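Local coordinates for protein adenosylmethionine-8-amino-7-oxononanoate aminotransferase (Methanocaldococcus jannaschii, PDB 6ZHK) that probably transfers the amino group of S-adenosyl-L-methionine to 8-amino-7-oxononanoate as a pyridoxal-phosphate-dependent aminotransferase of biotin biosynthesis, at residues D57-G68 and I433-S444; R418-I428 and A456-L466. All blocks are in the same frame, centred on the assembly; numbering follows the deposited sequence.

Contact 1: D57-G68 and I433-S444; sequences DAVSSIWCNLFG and IGNVIILVPPLS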
loop_
_atom_site.group_PDB
_atom_site.type_symbol
_atom_site.label_atom_id
_atom_site.label_comp_id
_atom_site.label_asym_id
_atom_site.label_seq_id
_atom_site.Cartn_x
_atom_site.Cartn_y
_atom_site.Cartn_z
ATOM N N ASP A 57 11.352 16.981 -15.238
ATOM C CA ASP A 57 10.599 16.490 -14.076
ATOM C C ASP A 57 11.190 17.084 -12.786
ATOM O O ASP A 57 11.946 16.445 -12.060
ATOM C CB ASP A 57 10.651 14.972 -14.080
ATOM C CG ASP A 57 9.699 14.298 -13.087
ATOM O OD1 ASP A 57 9.053 15.011 -12.270
ATOM O OD2 ASP A 57 9.651 13.075 -13.145
ATOM N N ALA A 58 10.827 18.325 -12.517
ATOM C CA ALA A 58 11.503 19.129 -11.505
ATOM C C ALA A 58 11.033 18.702 -10.106
ATOM O O ALA A 58 11.699 19.071 -9.145
ATOM C CB ALA A 58 11.203 20.603 -11.764
ATOM N N VAL A 59 9.974 17.866 -10.023
ATOM C CA VAL A 59 9.549 17.303 -8.741
ATOM C C VAL A 59 9.750 15.782 -8.677
ATOM O O VAL A 59 9.199 15.092 -7.783
ATOM C CB VAL A 59 8.129 17.744 -8.339
ATOM C CG1 VAL A 59 8.051 19.231 -7.949
ATOM C CG2 VAL A 59 7.050 17.380 -9.390
ATOM N N SER A 60 10.465 15.233 -9.661
ATOM C CA SER A 60 10.768 13.805 -9.677
ATOM C C SER A 60 9.526 12.953 -9.553
ATOM O O SER A 60 9.564 11.945 -8.860
ATOM C CB SER A 60 11.744 13.478 -8.569
ATOM O OG SER A 60 13.001 14.058 -8.880
ATOM N N SER A 61 8.459 13.295 -10.306
ATOM C CA SER A 61 7.242 12.469 -10.272
ATOM C C SER A 61 6.766 12.266 -8.813
ATOM O O SER A 61 6.305 11.180 -8.436
ATOM C CB SER A 61 7.337 11.174 -11.077
ATOM O OG SER A 61 7.759 11.415 -12.439
ATOM N N ILE A 62 6.837 13.376 -8.045
ATOM C CA ILE A 62 6.409 13.449 -6.649
ATOM C C ILE A 62 7.416 12.667 -5.781
ATOM O O ILE A 62 7.049 11.809 -4.924
ATOM C CB ILE A 62 4.923 13.069 -6.419
ATOM C CG1 ILE A 62 3.974 13.474 -7.556
ATOM C CG2 ILE A 62 4.428 13.542 -5.021
ATOM C CD1 ILE A 62 3.824 14.968 -7.742
ATOM N N TRP A 63 8.703 12.998 -6.015
ATOM C CA TRP A 63 9.762 12.861 -5.021
ATOM C C TRP A 63 10.191 11.388 -4.947
ATOM O O TRP A 63 10.753 10.973 -3.925
ATOM C CB TRP A 63 9.343 13.376 -3.616
ATOM C CG TRP A 63 8.555 14.658 -3.529
ATOM C CD1 TRP A 63 8.331 15.587 -4.498
ATOM C CD2 TRP A 63 7.826 15.124 -2.368
ATOM N NE1 TRP A 63 7.524 16.605 -4.024
ATOM C CE2 TRP A 63 7.171 16.328 -2.734
ATOM C CE3 TRP A 63 7.634 14.620 -1.075
ATOM C CZ2 TRP A 63 6.377 17.035 -1.833
ATOM C CZ3 TRP A 63 6.846 15.315 -0.182
ATOM C CH2 TRP A 63 6.266 16.536 -0.548
ATOM N N CYS A 64 10.018 10.653 -6.044
ATOM C CA CYS A 64 10.508 9.272 -6.121
ATOM C C CYS A 64 11.543 9.011 -7.226
ATOM O O CYS A 64 12.268 8.000 -7.168
ATOM C CB CYS A 64 9.345 8.289 -6.239
ATOM S SG CYS A 64 8.439 8.451 -7.804
ATOM N N ASN A 65 11.544 9.812 -8.299
ATOM C CA ASN A 65 12.398 9.453 -9.439
ATOM C C ASN A 65 13.842 9.857 -9.119
ATOM O O ASN A 65 14.081 10.988 -8.799
ATOM C CB ASN A 65 11.839 10.076 -10.717
ATOM C CG ASN A 65 12.696 9.719 -11.923
ATOM O OD1 ASN A 65 13.829 10.185 -12.063
ATOM N ND2 ASN A 65 12.230 8.732 -12.669
ATOM N N LEU A 66 14.808 8.948 -9.213
ATOM C CA LEU A 66 16.162 9.323 -8.810
ATOM C C LEU A 66 17.013 9.583 -10.043
ATOM O O LEU A 66 17.892 10.414 -9.998
ATOM C CB LEU A 66 16.810 8.147 -8.079
ATOM C CG LEU A 66 16.240 7.801 -6.686
ATOM C CD1 LEU A 66 17.103 6.742 -6.060
ATOM C CD2 LEU A 66 16.136 9.047 -5.795
ATOM N N PHE A 67 16.864 8.762 -11.056
ATOM C CA PHE A 67 17.877 8.704 -12.105
ATOM C C PHE A 67 17.303 8.938 -13.502
ATOM O O PHE A 67 17.977 8.614 -14.497
ATOM C CB PHE A 67 18.575 7.343 -12.061
ATOM C CG PHE A 67 19.321 7.138 -10.777
ATOM C CD1 PHE A 67 20.246 8.087 -10.331
ATOM C CD2 PHE A 67 19.098 5.979 -10.028
ATOM C CE1 PHE A 67 20.918 7.905 -9.132
ATOM C CE2 PHE A 67 19.782 5.791 -8.837
ATOM C CZ PHE A 67 20.704 6.736 -8.407
ATOM N N GLY A 68 16.104 9.487 -13.571
ATOM C CA GLY A 68 15.503 9.739 -14.880
ATOM C C GLY A 68 14.517 8.629 -15.226
ATOM O O GLY A 68 14.382 7.675 -14.445
ATOM N N ILE A 433 2.845 23.004 -3.283
ATOM C CA ILE A 433 1.892 22.764 -2.211
ATOM C C ILE A 433 1.491 24.132 -1.679
ATOM O O ILE A 433 2.352 24.821 -1.152
ATOM C CB ILE A 433 2.491 21.875 -1.097
ATOM C CG1 ILE A 433 2.980 20.537 -1.682
ATOM C CG2 ILE A 433 1.431 21.691 0.014
ATOM C CD1 ILE A 433 3.751 19.680 -0.738
ATOM N N GLY A 434 0.208 24.506 -1.885
ATOM C CA GLY A 434 -0.306 25.850 -1.592
ATOM C C GLY A 434 0.635 26.937 -2.095
ATOM O O GLY A 434 0.943 26.972 -3.296
ATOM N N ASN A 435 1.175 27.752 -1.185
ATOM C CA ASN A 435 1.991 28.878 -1.634
ATOM C C ASN A 435 3.447 28.497 -1.812
ATOM O O ASN A 435 4.271 29.382 -1.950
ATOM C CB ASN A 435 1.947 30.057 -0.667
ATOM C CG ASN A 435 0.564 30.644 -0.664
ATOM O OD1 ASN A 435 -0.051 30.743 -1.721
ATOM N ND2 ASN A 435 0.031 30.924 0.521
ATOM N N VAL A 436 3.789 27.211 -1.652
ATOM C CA VAL A 436 5.181 26.812 -1.720
ATOM C C VAL A 436 5.448 26.142 -3.068
ATOM O O VAL A 436 4.863 25.084 -3.394
ATOM C CB VAL A 436 5.573 25.868 -0.558
ATOM C CG1 VAL A 436 7.077 25.623 -0.572
ATOM C CG2 VAL A 436 5.130 26.397 0.807
ATOM N N ILE A 437 6.368 26.733 -3.825
ATOM C CA ILE A 437 6.922 26.093 -5.009
ATOM C C ILE A 437 7.807 24.966 -4.489
ATOM O O ILE A 437 8.706 25.222 -3.689
ATOM C CB ILE A 437 7.735 27.099 -5.865
ATOM C CG1 ILE A 437 6.842 28.188 -6.475
ATOM C CG2 ILE A 437 8.536 26.429 -6.985
ATOM C CD1 ILE A 437 7.606 29.500 -6.774
ATOM N N ILE A 438 7.647 23.754 -5.037
ATOM C CA ILE A 438 8.448 22.627 -4.577
ATOM C C ILE A 438 9.419 22.259 -5.708
ATOM O O ILE A 438 9.008 22.086 -6.850
ATOM C CB ILE A 438 7.536 21.407 -4.259
ATOM C CG1 ILE A 438 6.430 21.676 -3.216
ATOM C CG2 ILE A 438 8.416 20.183 -3.913
ATOM C CD1 ILE A 438 6.904 21.974 -1.799
ATOM N N LEU A 439 10.702 22.121 -5.384
ATOM C CA LEU A 439 11.704 21.576 -6.295
ATOM C C LEU A 439 12.322 20.349 -5.639
ATOM O O LEU A 439 13.000 20.470 -4.615
ATOM C CB LEU A 439 12.809 22.633 -6.474
ATOM C CG LEU A 439 12.367 23.953 -7.119
ATOM C CD1 LEU A 439 13.583 24.865 -7.330
ATOM C CD2 LEU A 439 11.606 23.726 -8.442
ATOM N N VAL A 440 12.064 19.181 -6.247
ATOM C CA VAL A 440 12.717 17.945 -5.808
ATOM C C VAL A 440 13.220 17.280 -7.078
ATOM O O VAL A 440 12.554 16.412 -7.635
ATOM C CB VAL A 440 11.772 17.031 -4.978
ATOM C CG1 VAL A 440 12.468 15.697 -4.528
ATOM C CG2 VAL A 440 11.284 17.811 -3.785
ATOM N N PRO A 441 14.347 17.764 -7.643
ATOM C CA PRO A 441 14.800 17.296 -8.944
ATOM C C PRO A 441 15.466 15.923 -8.794
ATOM O O PRO A 441 15.928 15.563 -7.707
ATOM C CB PRO A 441 15.836 18.355 -9.363
ATOM C CG PRO A 441 16.383 18.869 -8.054
ATOM C CD PRO A 441 15.207 18.823 -7.092
ATOM N N PRO A 442 15.555 15.127 -9.883
ATOM C CA PRO A 442 16.217 13.830 -9.811
ATOM C C PRO A 442 17.685 14.056 -9.465
ATOM O O PRO A 442 18.216 15.136 -9.742
ATOM C CB PRO A 442 16.072 13.195 -11.198
ATOM C CG PRO A 442 15.410 14.276 -12.080
ATOM C CD PRO A 442 14.977 15.435 -11.202
ATOM N N LEU A 443 18.316 13.033 -8.877
ATOM C CA LEU A 443 19.741 13.071 -8.593
ATOM C C LEU A 443 20.528 13.181 -9.904
ATOM O O LEU A 443 21.675 13.660 -9.898
ATOM C CB LEU A 443 20.144 11.746 -7.915
ATOM C CG LEU A 443 19.401 11.416 -6.604
ATOM C CD1 LEU A 443 20.015 10.187 -5.976
ATOM C CD2 LEU A 443 19.416 12.576 -5.615
ATOM N N SER A 444 19.876 12.786 -11.010
ATOM C CA SER A 444 20.504 12.812 -12.334
ATOM C C SER A 444 20.397 14.165 -13.035
ATOM O O SER A 444 20.884 14.277 -14.171
ATOM C CB SER A 444 19.946 11.712 -13.210
ATOM O OG SER A 444 18.522 11.756 -13.199
#

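Contact 2: R418-I428 and A456-L466; sequences RVAEKLLEKGI and ALYEAIKEADL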
loop_
_atom_site.group_PDB
_atom_site.type_symbol
_atom_site.label_atom_id
_atom_site.label_comp_id
_atom_site.label_asym_id
_atom_site.label_seq_id
_atom_site.Cartn_x
_atom_site.Cartn_y
_atom_site.Cartn_z
ATOM N N ARG A 418 -0.166 29.111 -10.057
ATOM C CA ARG A 418 0.059 30.175 -11.047
ATOM C C ARG A 418 1.494 30.140 -11.580
ATOM O O ARG A 418 1.780 30.284 -12.786
ATOM C CB ARG A 418 -0.322 31.516 -10.413
ATOM C CG ARG A 418 -1.826 31.740 -10.410
ATOM C CD ARG A 418 -2.134 32.986 -9.599
ATOM N NE ARG A 418 -3.533 32.916 -9.231
ATOM C CZ ARG A 418 -4.468 33.769 -9.612
ATOM N NH1 ARG A 418 -4.155 34.800 -10.378
ATOM N NH2 ARG A 418 -5.713 33.602 -9.209
ATOM N N VAL A 419 2.436 29.938 -10.657
ATOM C CA VAL A 419 3.823 29.785 -11.024
ATOM C C VAL A 419 4.018 28.509 -11.854
ATOM O O VAL A 419 4.728 28.518 -12.865
ATOM C CB VAL A 419 4.758 29.925 -9.808
ATOM C CG1 VAL A 419 6.206 29.693 -10.223
ATOM C CG2 VAL A 419 4.646 31.331 -9.211
ATOM N N ALA A 420 3.406 27.385 -11.424
ATOM C CA ALA A 420 3.519 26.124 -12.172
ATOM C C ALA A 420 3.082 26.303 -13.637
ATOM O O ALA A 420 3.679 25.710 -14.537
ATOM C CB ALA A 420 2.663 25.065 -11.483
ATOM N N GLU A 421 2.028 27.106 -13.880
ATOM C CA GLU A 421 1.517 27.305 -15.251
ATOM C C GLU A 421 2.584 27.917 -16.161
ATOM O O GLU A 421 2.801 27.462 -17.297
ATOM C CB GLU A 421 0.240 28.140 -15.246
ATOM C CG GLU A 421 -1.036 27.326 -15.115
ATOM C CD GLU A 421 -2.244 28.198 -15.440
ATOM O OE1 GLU A 421 -3.264 27.657 -15.933
ATOM O OE2 GLU A 421 -2.136 29.440 -15.243
ATOM N N LYS A 422 3.280 28.945 -15.648
ATOM C CA LYS A 422 4.358 29.598 -16.380
ATOM C C LYS A 422 5.543 28.665 -16.565
ATOM O O LYS A 422 6.206 28.689 -17.586
ATOM C CB LYS A 422 4.822 30.900 -15.710
ATOM C CG LYS A 422 3.753 31.965 -15.479
ATOM C CD LYS A 422 3.082 32.441 -16.807
ATOM C CE LYS A 422 1.948 33.418 -16.533
ATOM N NZ LYS A 422 1.366 33.945 -17.785
ATOM N N LEU A 423 5.843 27.843 -15.553
ATOM C CA LEU A 423 6.934 26.896 -15.701
ATOM C C LEU A 423 6.587 25.867 -16.769
ATOM O O LEU A 423 7.465 25.419 -17.482
ATOM C CB LEU A 423 7.201 26.221 -14.350
ATOM C CG LEU A 423 8.018 27.026 -13.346
ATOM C CD1 LEU A 423 8.105 26.233 -12.029
ATOM C CD2 LEU A 423 9.439 27.268 -13.879
ATOM N N LEU A 424 5.310 25.475 -16.872
ATOM C CA LEU A 424 4.955 24.464 -17.851
ATOM C C LEU A 424 5.196 24.994 -19.266
ATOM O O LEU A 424 5.665 24.245 -20.143
ATOM C CB LEU A 424 3.495 24.010 -17.641
ATOM C CG LEU A 424 3.169 22.621 -18.184
ATOM C CD1 LEU A 424 3.887 21.508 -17.432
ATOM C CD2 LEU A 424 1.671 22.362 -18.309
ATOM N N GLU A 425 4.933 26.298 -19.477
ATOM C CA GLU A 425 5.223 26.925 -20.773
ATOM C C GLU A 425 6.717 26.879 -21.105
ATOM O O GLU A 425 7.103 26.948 -22.280
ATOM C CB GLU A 425 4.784 28.394 -20.789
ATOM C CG GLU A 425 3.282 28.597 -20.705
ATOM C CD GLU A 425 2.883 30.028 -20.359
ATOM O OE1 GLU A 425 3.786 30.910 -20.141
ATOM O OE2 GLU A 425 1.676 30.278 -20.330
ATOM N N LYS A 426 7.577 26.861 -20.072
ATOM C CA LYS A 426 9.018 26.830 -20.255
ATOM C C LYS A 426 9.535 25.390 -20.247
ATOM O O LYS A 426 10.732 25.198 -20.180
ATOM C CB LYS A 426 9.725 27.695 -19.198
ATOM C CG LYS A 426 9.197 29.128 -19.101
ATOM C CD LYS A 426 9.712 29.887 -17.908
ATOM C CE LYS A 426 9.075 31.250 -17.758
ATOM N NZ LYS A 426 9.295 32.011 -19.010
ATOM N N GLY A 427 8.642 24.395 -20.371
ATOM C CA GLY A 427 9.116 23.016 -20.516
ATOM C C GLY A 427 9.539 22.398 -19.167
ATOM O O GLY A 427 10.417 21.544 -19.146
ATOM N N ILE A 428 8.913 22.840 -18.053
ATOM C CA ILE A 428 9.224 22.331 -16.727
ATOM C C ILE A 428 7.932 21.955 -16.003
ATOM O O ILE A 428 6.963 22.739 -15.931
ATOM C CB ILE A 428 9.987 23.382 -15.885
ATOM C CG1 ILE A 428 11.345 23.717 -16.503
ATOM C CG2 ILE A 428 10.061 22.892 -14.398
ATOM C CD1 ILE A 428 11.995 24.991 -15.931
ATOM N N ALA A 456 14.490 29.781 -15.206
ATOM C CA ALA A 456 13.078 29.774 -15.580
ATOM C C ALA A 456 12.180 30.077 -14.379
ATOM O O ALA A 456 11.101 30.672 -14.537
ATOM C CB ALA A 456 12.692 28.414 -16.142
ATOM N N LEU A 457 12.594 29.639 -13.177
ATOM C CA LEU A 457 11.753 29.907 -12.011
ATOM C C LEU A 457 11.723 31.415 -11.702
ATOM O O LEU A 457 10.677 32.004 -11.358
ATOM C CB LEU A 457 12.273 29.074 -10.828
ATOM C CG LEU A 457 11.442 29.102 -9.540
ATOM C CD1 LEU A 457 9.982 28.686 -9.767
ATOM C CD2 LEU A 457 12.072 28.252 -8.459
ATOM N N TYR A 458 12.893 32.026 -11.820
ATOM C CA TYR A 458 13.033 33.473 -11.657
ATOM C C TYR A 458 12.050 34.232 -12.575
ATOM O O TYR A 458 11.270 35.053 -12.115
ATOM C CB TYR A 458 14.500 33.864 -11.876
ATOM C CG TYR A 458 14.794 35.347 -11.735
ATOM C CD1 TYR A 458 14.647 36.247 -12.792
ATOM C CD2 TYR A 458 15.265 35.849 -10.525
ATOM C CE1 TYR A 458 14.962 37.601 -12.634
ATOM C CE2 TYR A 458 15.589 37.191 -10.354
ATOM C CZ TYR A 458 15.424 38.075 -11.408
ATOM O OH TYR A 458 15.760 39.388 -11.183
ATOM N N GLU A 459 12.030 33.906 -13.854
ATOM C CA GLU A 459 11.134 34.512 -14.827
ATOM C C GLU A 459 9.683 34.104 -14.560
ATOM O O GLU A 459 8.766 34.905 -14.737
ATOM C CB GLU A 459 11.426 33.953 -16.221
ATOM C CG GLU A 459 12.764 34.342 -16.813
ATOM C CD GLU A 459 13.040 33.614 -18.121
ATOM O OE1 GLU A 459 12.148 32.860 -18.615
ATOM O OE2 GLU A 459 14.123 33.849 -18.687
ATOM N N ALA A 460 9.438 32.842 -14.164
ATOM C CA ALA A 460 8.069 32.381 -13.985
ATOM C C ALA A 460 7.400 33.144 -12.843
ATOM O O ALA A 460 6.203 33.453 -12.917
ATOM C CB ALA A 460 8.079 30.871 -13.746
ATOM N N ILE A 461 8.195 33.412 -11.789
ATOM C CA ILE A 461 7.669 34.075 -10.614
ATOM C C ILE A 461 7.351 35.515 -11.010
ATOM O O ILE A 461 6.311 36.005 -10.613
ATOM C CB ILE A 461 8.644 33.943 -9.439
ATOM C CG1 ILE A 461 8.682 32.481 -8.944
ATOM C CG2 ILE A 461 8.263 34.907 -8.328
ATOM C CD1 ILE A 461 9.758 32.287 -7.866
ATOM N N LYS A 462 8.194 36.110 -11.872
ATOM C CA LYS A 462 7.970 37.470 -12.366
ATOM C C LYS A 462 6.759 37.569 -13.279
ATOM O O LYS A 462 6.096 38.591 -13.273
ATOM C CB LYS A 462 9.218 38.033 -13.026
ATOM C CG LYS A 462 10.263 38.394 -11.992
ATOM C CD LYS A 462 11.574 38.873 -12.557
ATOM C CE LYS A 462 11.467 40.264 -13.129
ATOM N NZ LYS A 462 12.831 40.801 -13.380
ATOM N N GLU A 463 6.500 36.516 -14.060
ATOM C CA GLU A 463 5.430 36.533 -15.041
ATOM C C GLU A 463 4.087 36.200 -14.423
ATOM O O GLU A 463 3.040 36.522 -15.001
ATOM C CB GLU A 463 5.689 35.464 -16.104
ATOM C CG GLU A 463 6.875 35.766 -16.998
ATOM C CD GLU A 463 7.275 34.605 -17.898
ATOM O OE1 GLU A 463 6.494 33.627 -17.979
ATOM O OE2 GLU A 463 8.345 34.678 -18.551
ATOM N N ALA A 464 4.109 35.458 -13.316
ATOM C CA ALA A 464 2.860 35.018 -12.700
ATOM C C ALA A 464 2.114 36.229 -12.148
ATOM O O ALA A 464 2.712 37.250 -11.821
ATOM C CB ALA A 464 3.145 33.995 -11.610
ATOM N N ASP A 465 0.798 36.075 -12.017
ATOM C CA ASP A 465 -0.074 37.101 -11.472
ATOM C C ASP A 465 -0.042 37.064 -9.939
ATOM O O ASP A 465 -0.917 36.471 -9.284
ATOM C CB ASP A 465 -1.480 36.874 -12.043
ATOM C CG ASP A 465 -2.502 37.936 -11.679
ATOM O OD1 ASP A 465 -2.082 38.962 -11.129
ATOM O OD2 ASP A 465 -3.698 37.727 -11.966
ATOM N N LEU A 466 0.961 37.730 -9.365
ATOM C CA LEU A 466 1.185 37.655 -7.942
ATOM C C LEU A 466 1.119 39.066 -7.330
ATOM O O LEU A 466 0.769 39.292 -6.141
ATOM C CB LEU A 466 2.567 37.025 -7.718
ATOM C CG LEU A 466 2.714 35.585 -8.207
ATOM C CD1 LEU A 466 4.141 35.085 -7.989
ATOM C CD2 LEU A 466 1.685 34.694 -7.552
ATOM O OXT LEU A 466 1.427 40.046 -7.994
HETATM O O HOH W 1 6.178 31.565 -19.573
#

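Contact 1: D57-G68 and I433-S444
Ala58 and Ser60 hold Val440 by its backbone, one at its N-H and one at its carbonyl. Val440 N donates to Ala58 O at 2.9 Å. Ser60 OG donates to Val440 O at 2.7 Å, tilted from the carbonyl plane. The serine hydroxyl lies beside its own backbone N (chi1 -69°), which aims it across the contact. It also receives a weak bond from Arg276. Further on, Leu66 O takes weak bonds from Leu443 N and Ser444 N. Asn65 OD1 accepts from Gly68 N at 2.8 Å, an Asx motif. Ser444 OG bonds to Asn45. Ile438 O, 3.2 Å from Val59 CG1, is buried with no polar partner in the model.

The apolar part centres on Trp63. Val440 CG2 sits over one face of its five-membered ring, a CH-pi contact 4.0 Å from the centroid. Ile433 CD1 meets the ring edge, 3.9 Å from Trp63 CZ2. Ile438 CG2 approaches Trp63 NE1 to 3.7 Å, the two side chains crossing at about a right angle. Leu66 and Leu443 lie side by side, and Leu443 CD1 also meets Phe67 CE1 at 4.0 Å.

Residues 60-63 form a short left-handed helical turn, with bonds such as Trp63 N to Val59 O. Ile62 O in this turn accepts from Lys301, the predicted cofactor-attachment lysine, which carries no cofactor in this structure. Trp63 also lies close to the Lys301 side chain. The buried backbone bonds and the packed indole thus join strand 436-439 and the loop after it to a wall of the probable active site.

Contact 2: R418-I428 and A456-L466
Arg418 presents the edge of its guanidinium to Asp465. Asp465 OD2 lies near the guanidinium plane, 3.4 Å from Arg418 NH1, in a long salt bridge. The carboxylate is turned 62° from that plane, and its position may owe something to a crystal neighbour that Asp465 touches. Arg418 is held more firmly by Tyr413, which accepts from NE through its carbonyl and makes a cation-pi contact through its ring.

The other flat groups are the carboxylates of Glu459 and Glu463, which share Lys426. Lys426 NZ reaches Glu463 OE2 at 2.9 Å on the syn side, somewhat out of the carboxylate plane. It meets Glu459 OE1 at 3.0 Å nearly in line with the C-O bond. The lysine chain is extended until a bend at chi4 (-56°) brings NZ between the two acids. A water sits between the carboxylates of Glu425 and Glu463, whose OE1 atoms are 4.4 Å apart. Lys426 probably offsets their like charges.

Below these charges, alanines of 456-466 meet the larger Val419, Lys422 and Leu423. Ala460 CB touches Lys422 CB at 3.8 Å and packs on Leu423 CD2. Val419 divides its branches: CG1 goes to Leu457 and Ile461, CG2 to Ala464 and Leu466. Ile428 CD1 presses tightly on Ala456 CB, at 3.5 Å.

The axes of 418-425 and 456-463 approach to 8.4 Å with their directions 127° apart. A Schellman motif with Gly427 as C' residue ends the first helix before strand 428-429. Val419, Leu457 and Ile461 also reach Ile437 of strand 436-439. This is a helix pair packed on the antiparallel sheet of the C-terminal part of a class-III aminotransferase.

In the fold
From the N terminus, the chain passes 57-68 early and runs through the seven-stranded sheet before it reaches the C-terminal part. There it makes 418-428, then 433-444, and last 456-466. Contact 1 closes a loop of 364 residues; contact 2 closes one of only 27. The two cross, because 433-444 lies between the segments of contact 2. Their centres are 16 Å apart, and they touch. Ala58, just beyond strand 54-57, packs on Ile428 of the parallel strand 428-429. Strand 436-439 of contact 1 lies under the helix pair of contact 2. Together they tie the N-terminal strands, the three-stranded sheet and the two last long helices into one unit.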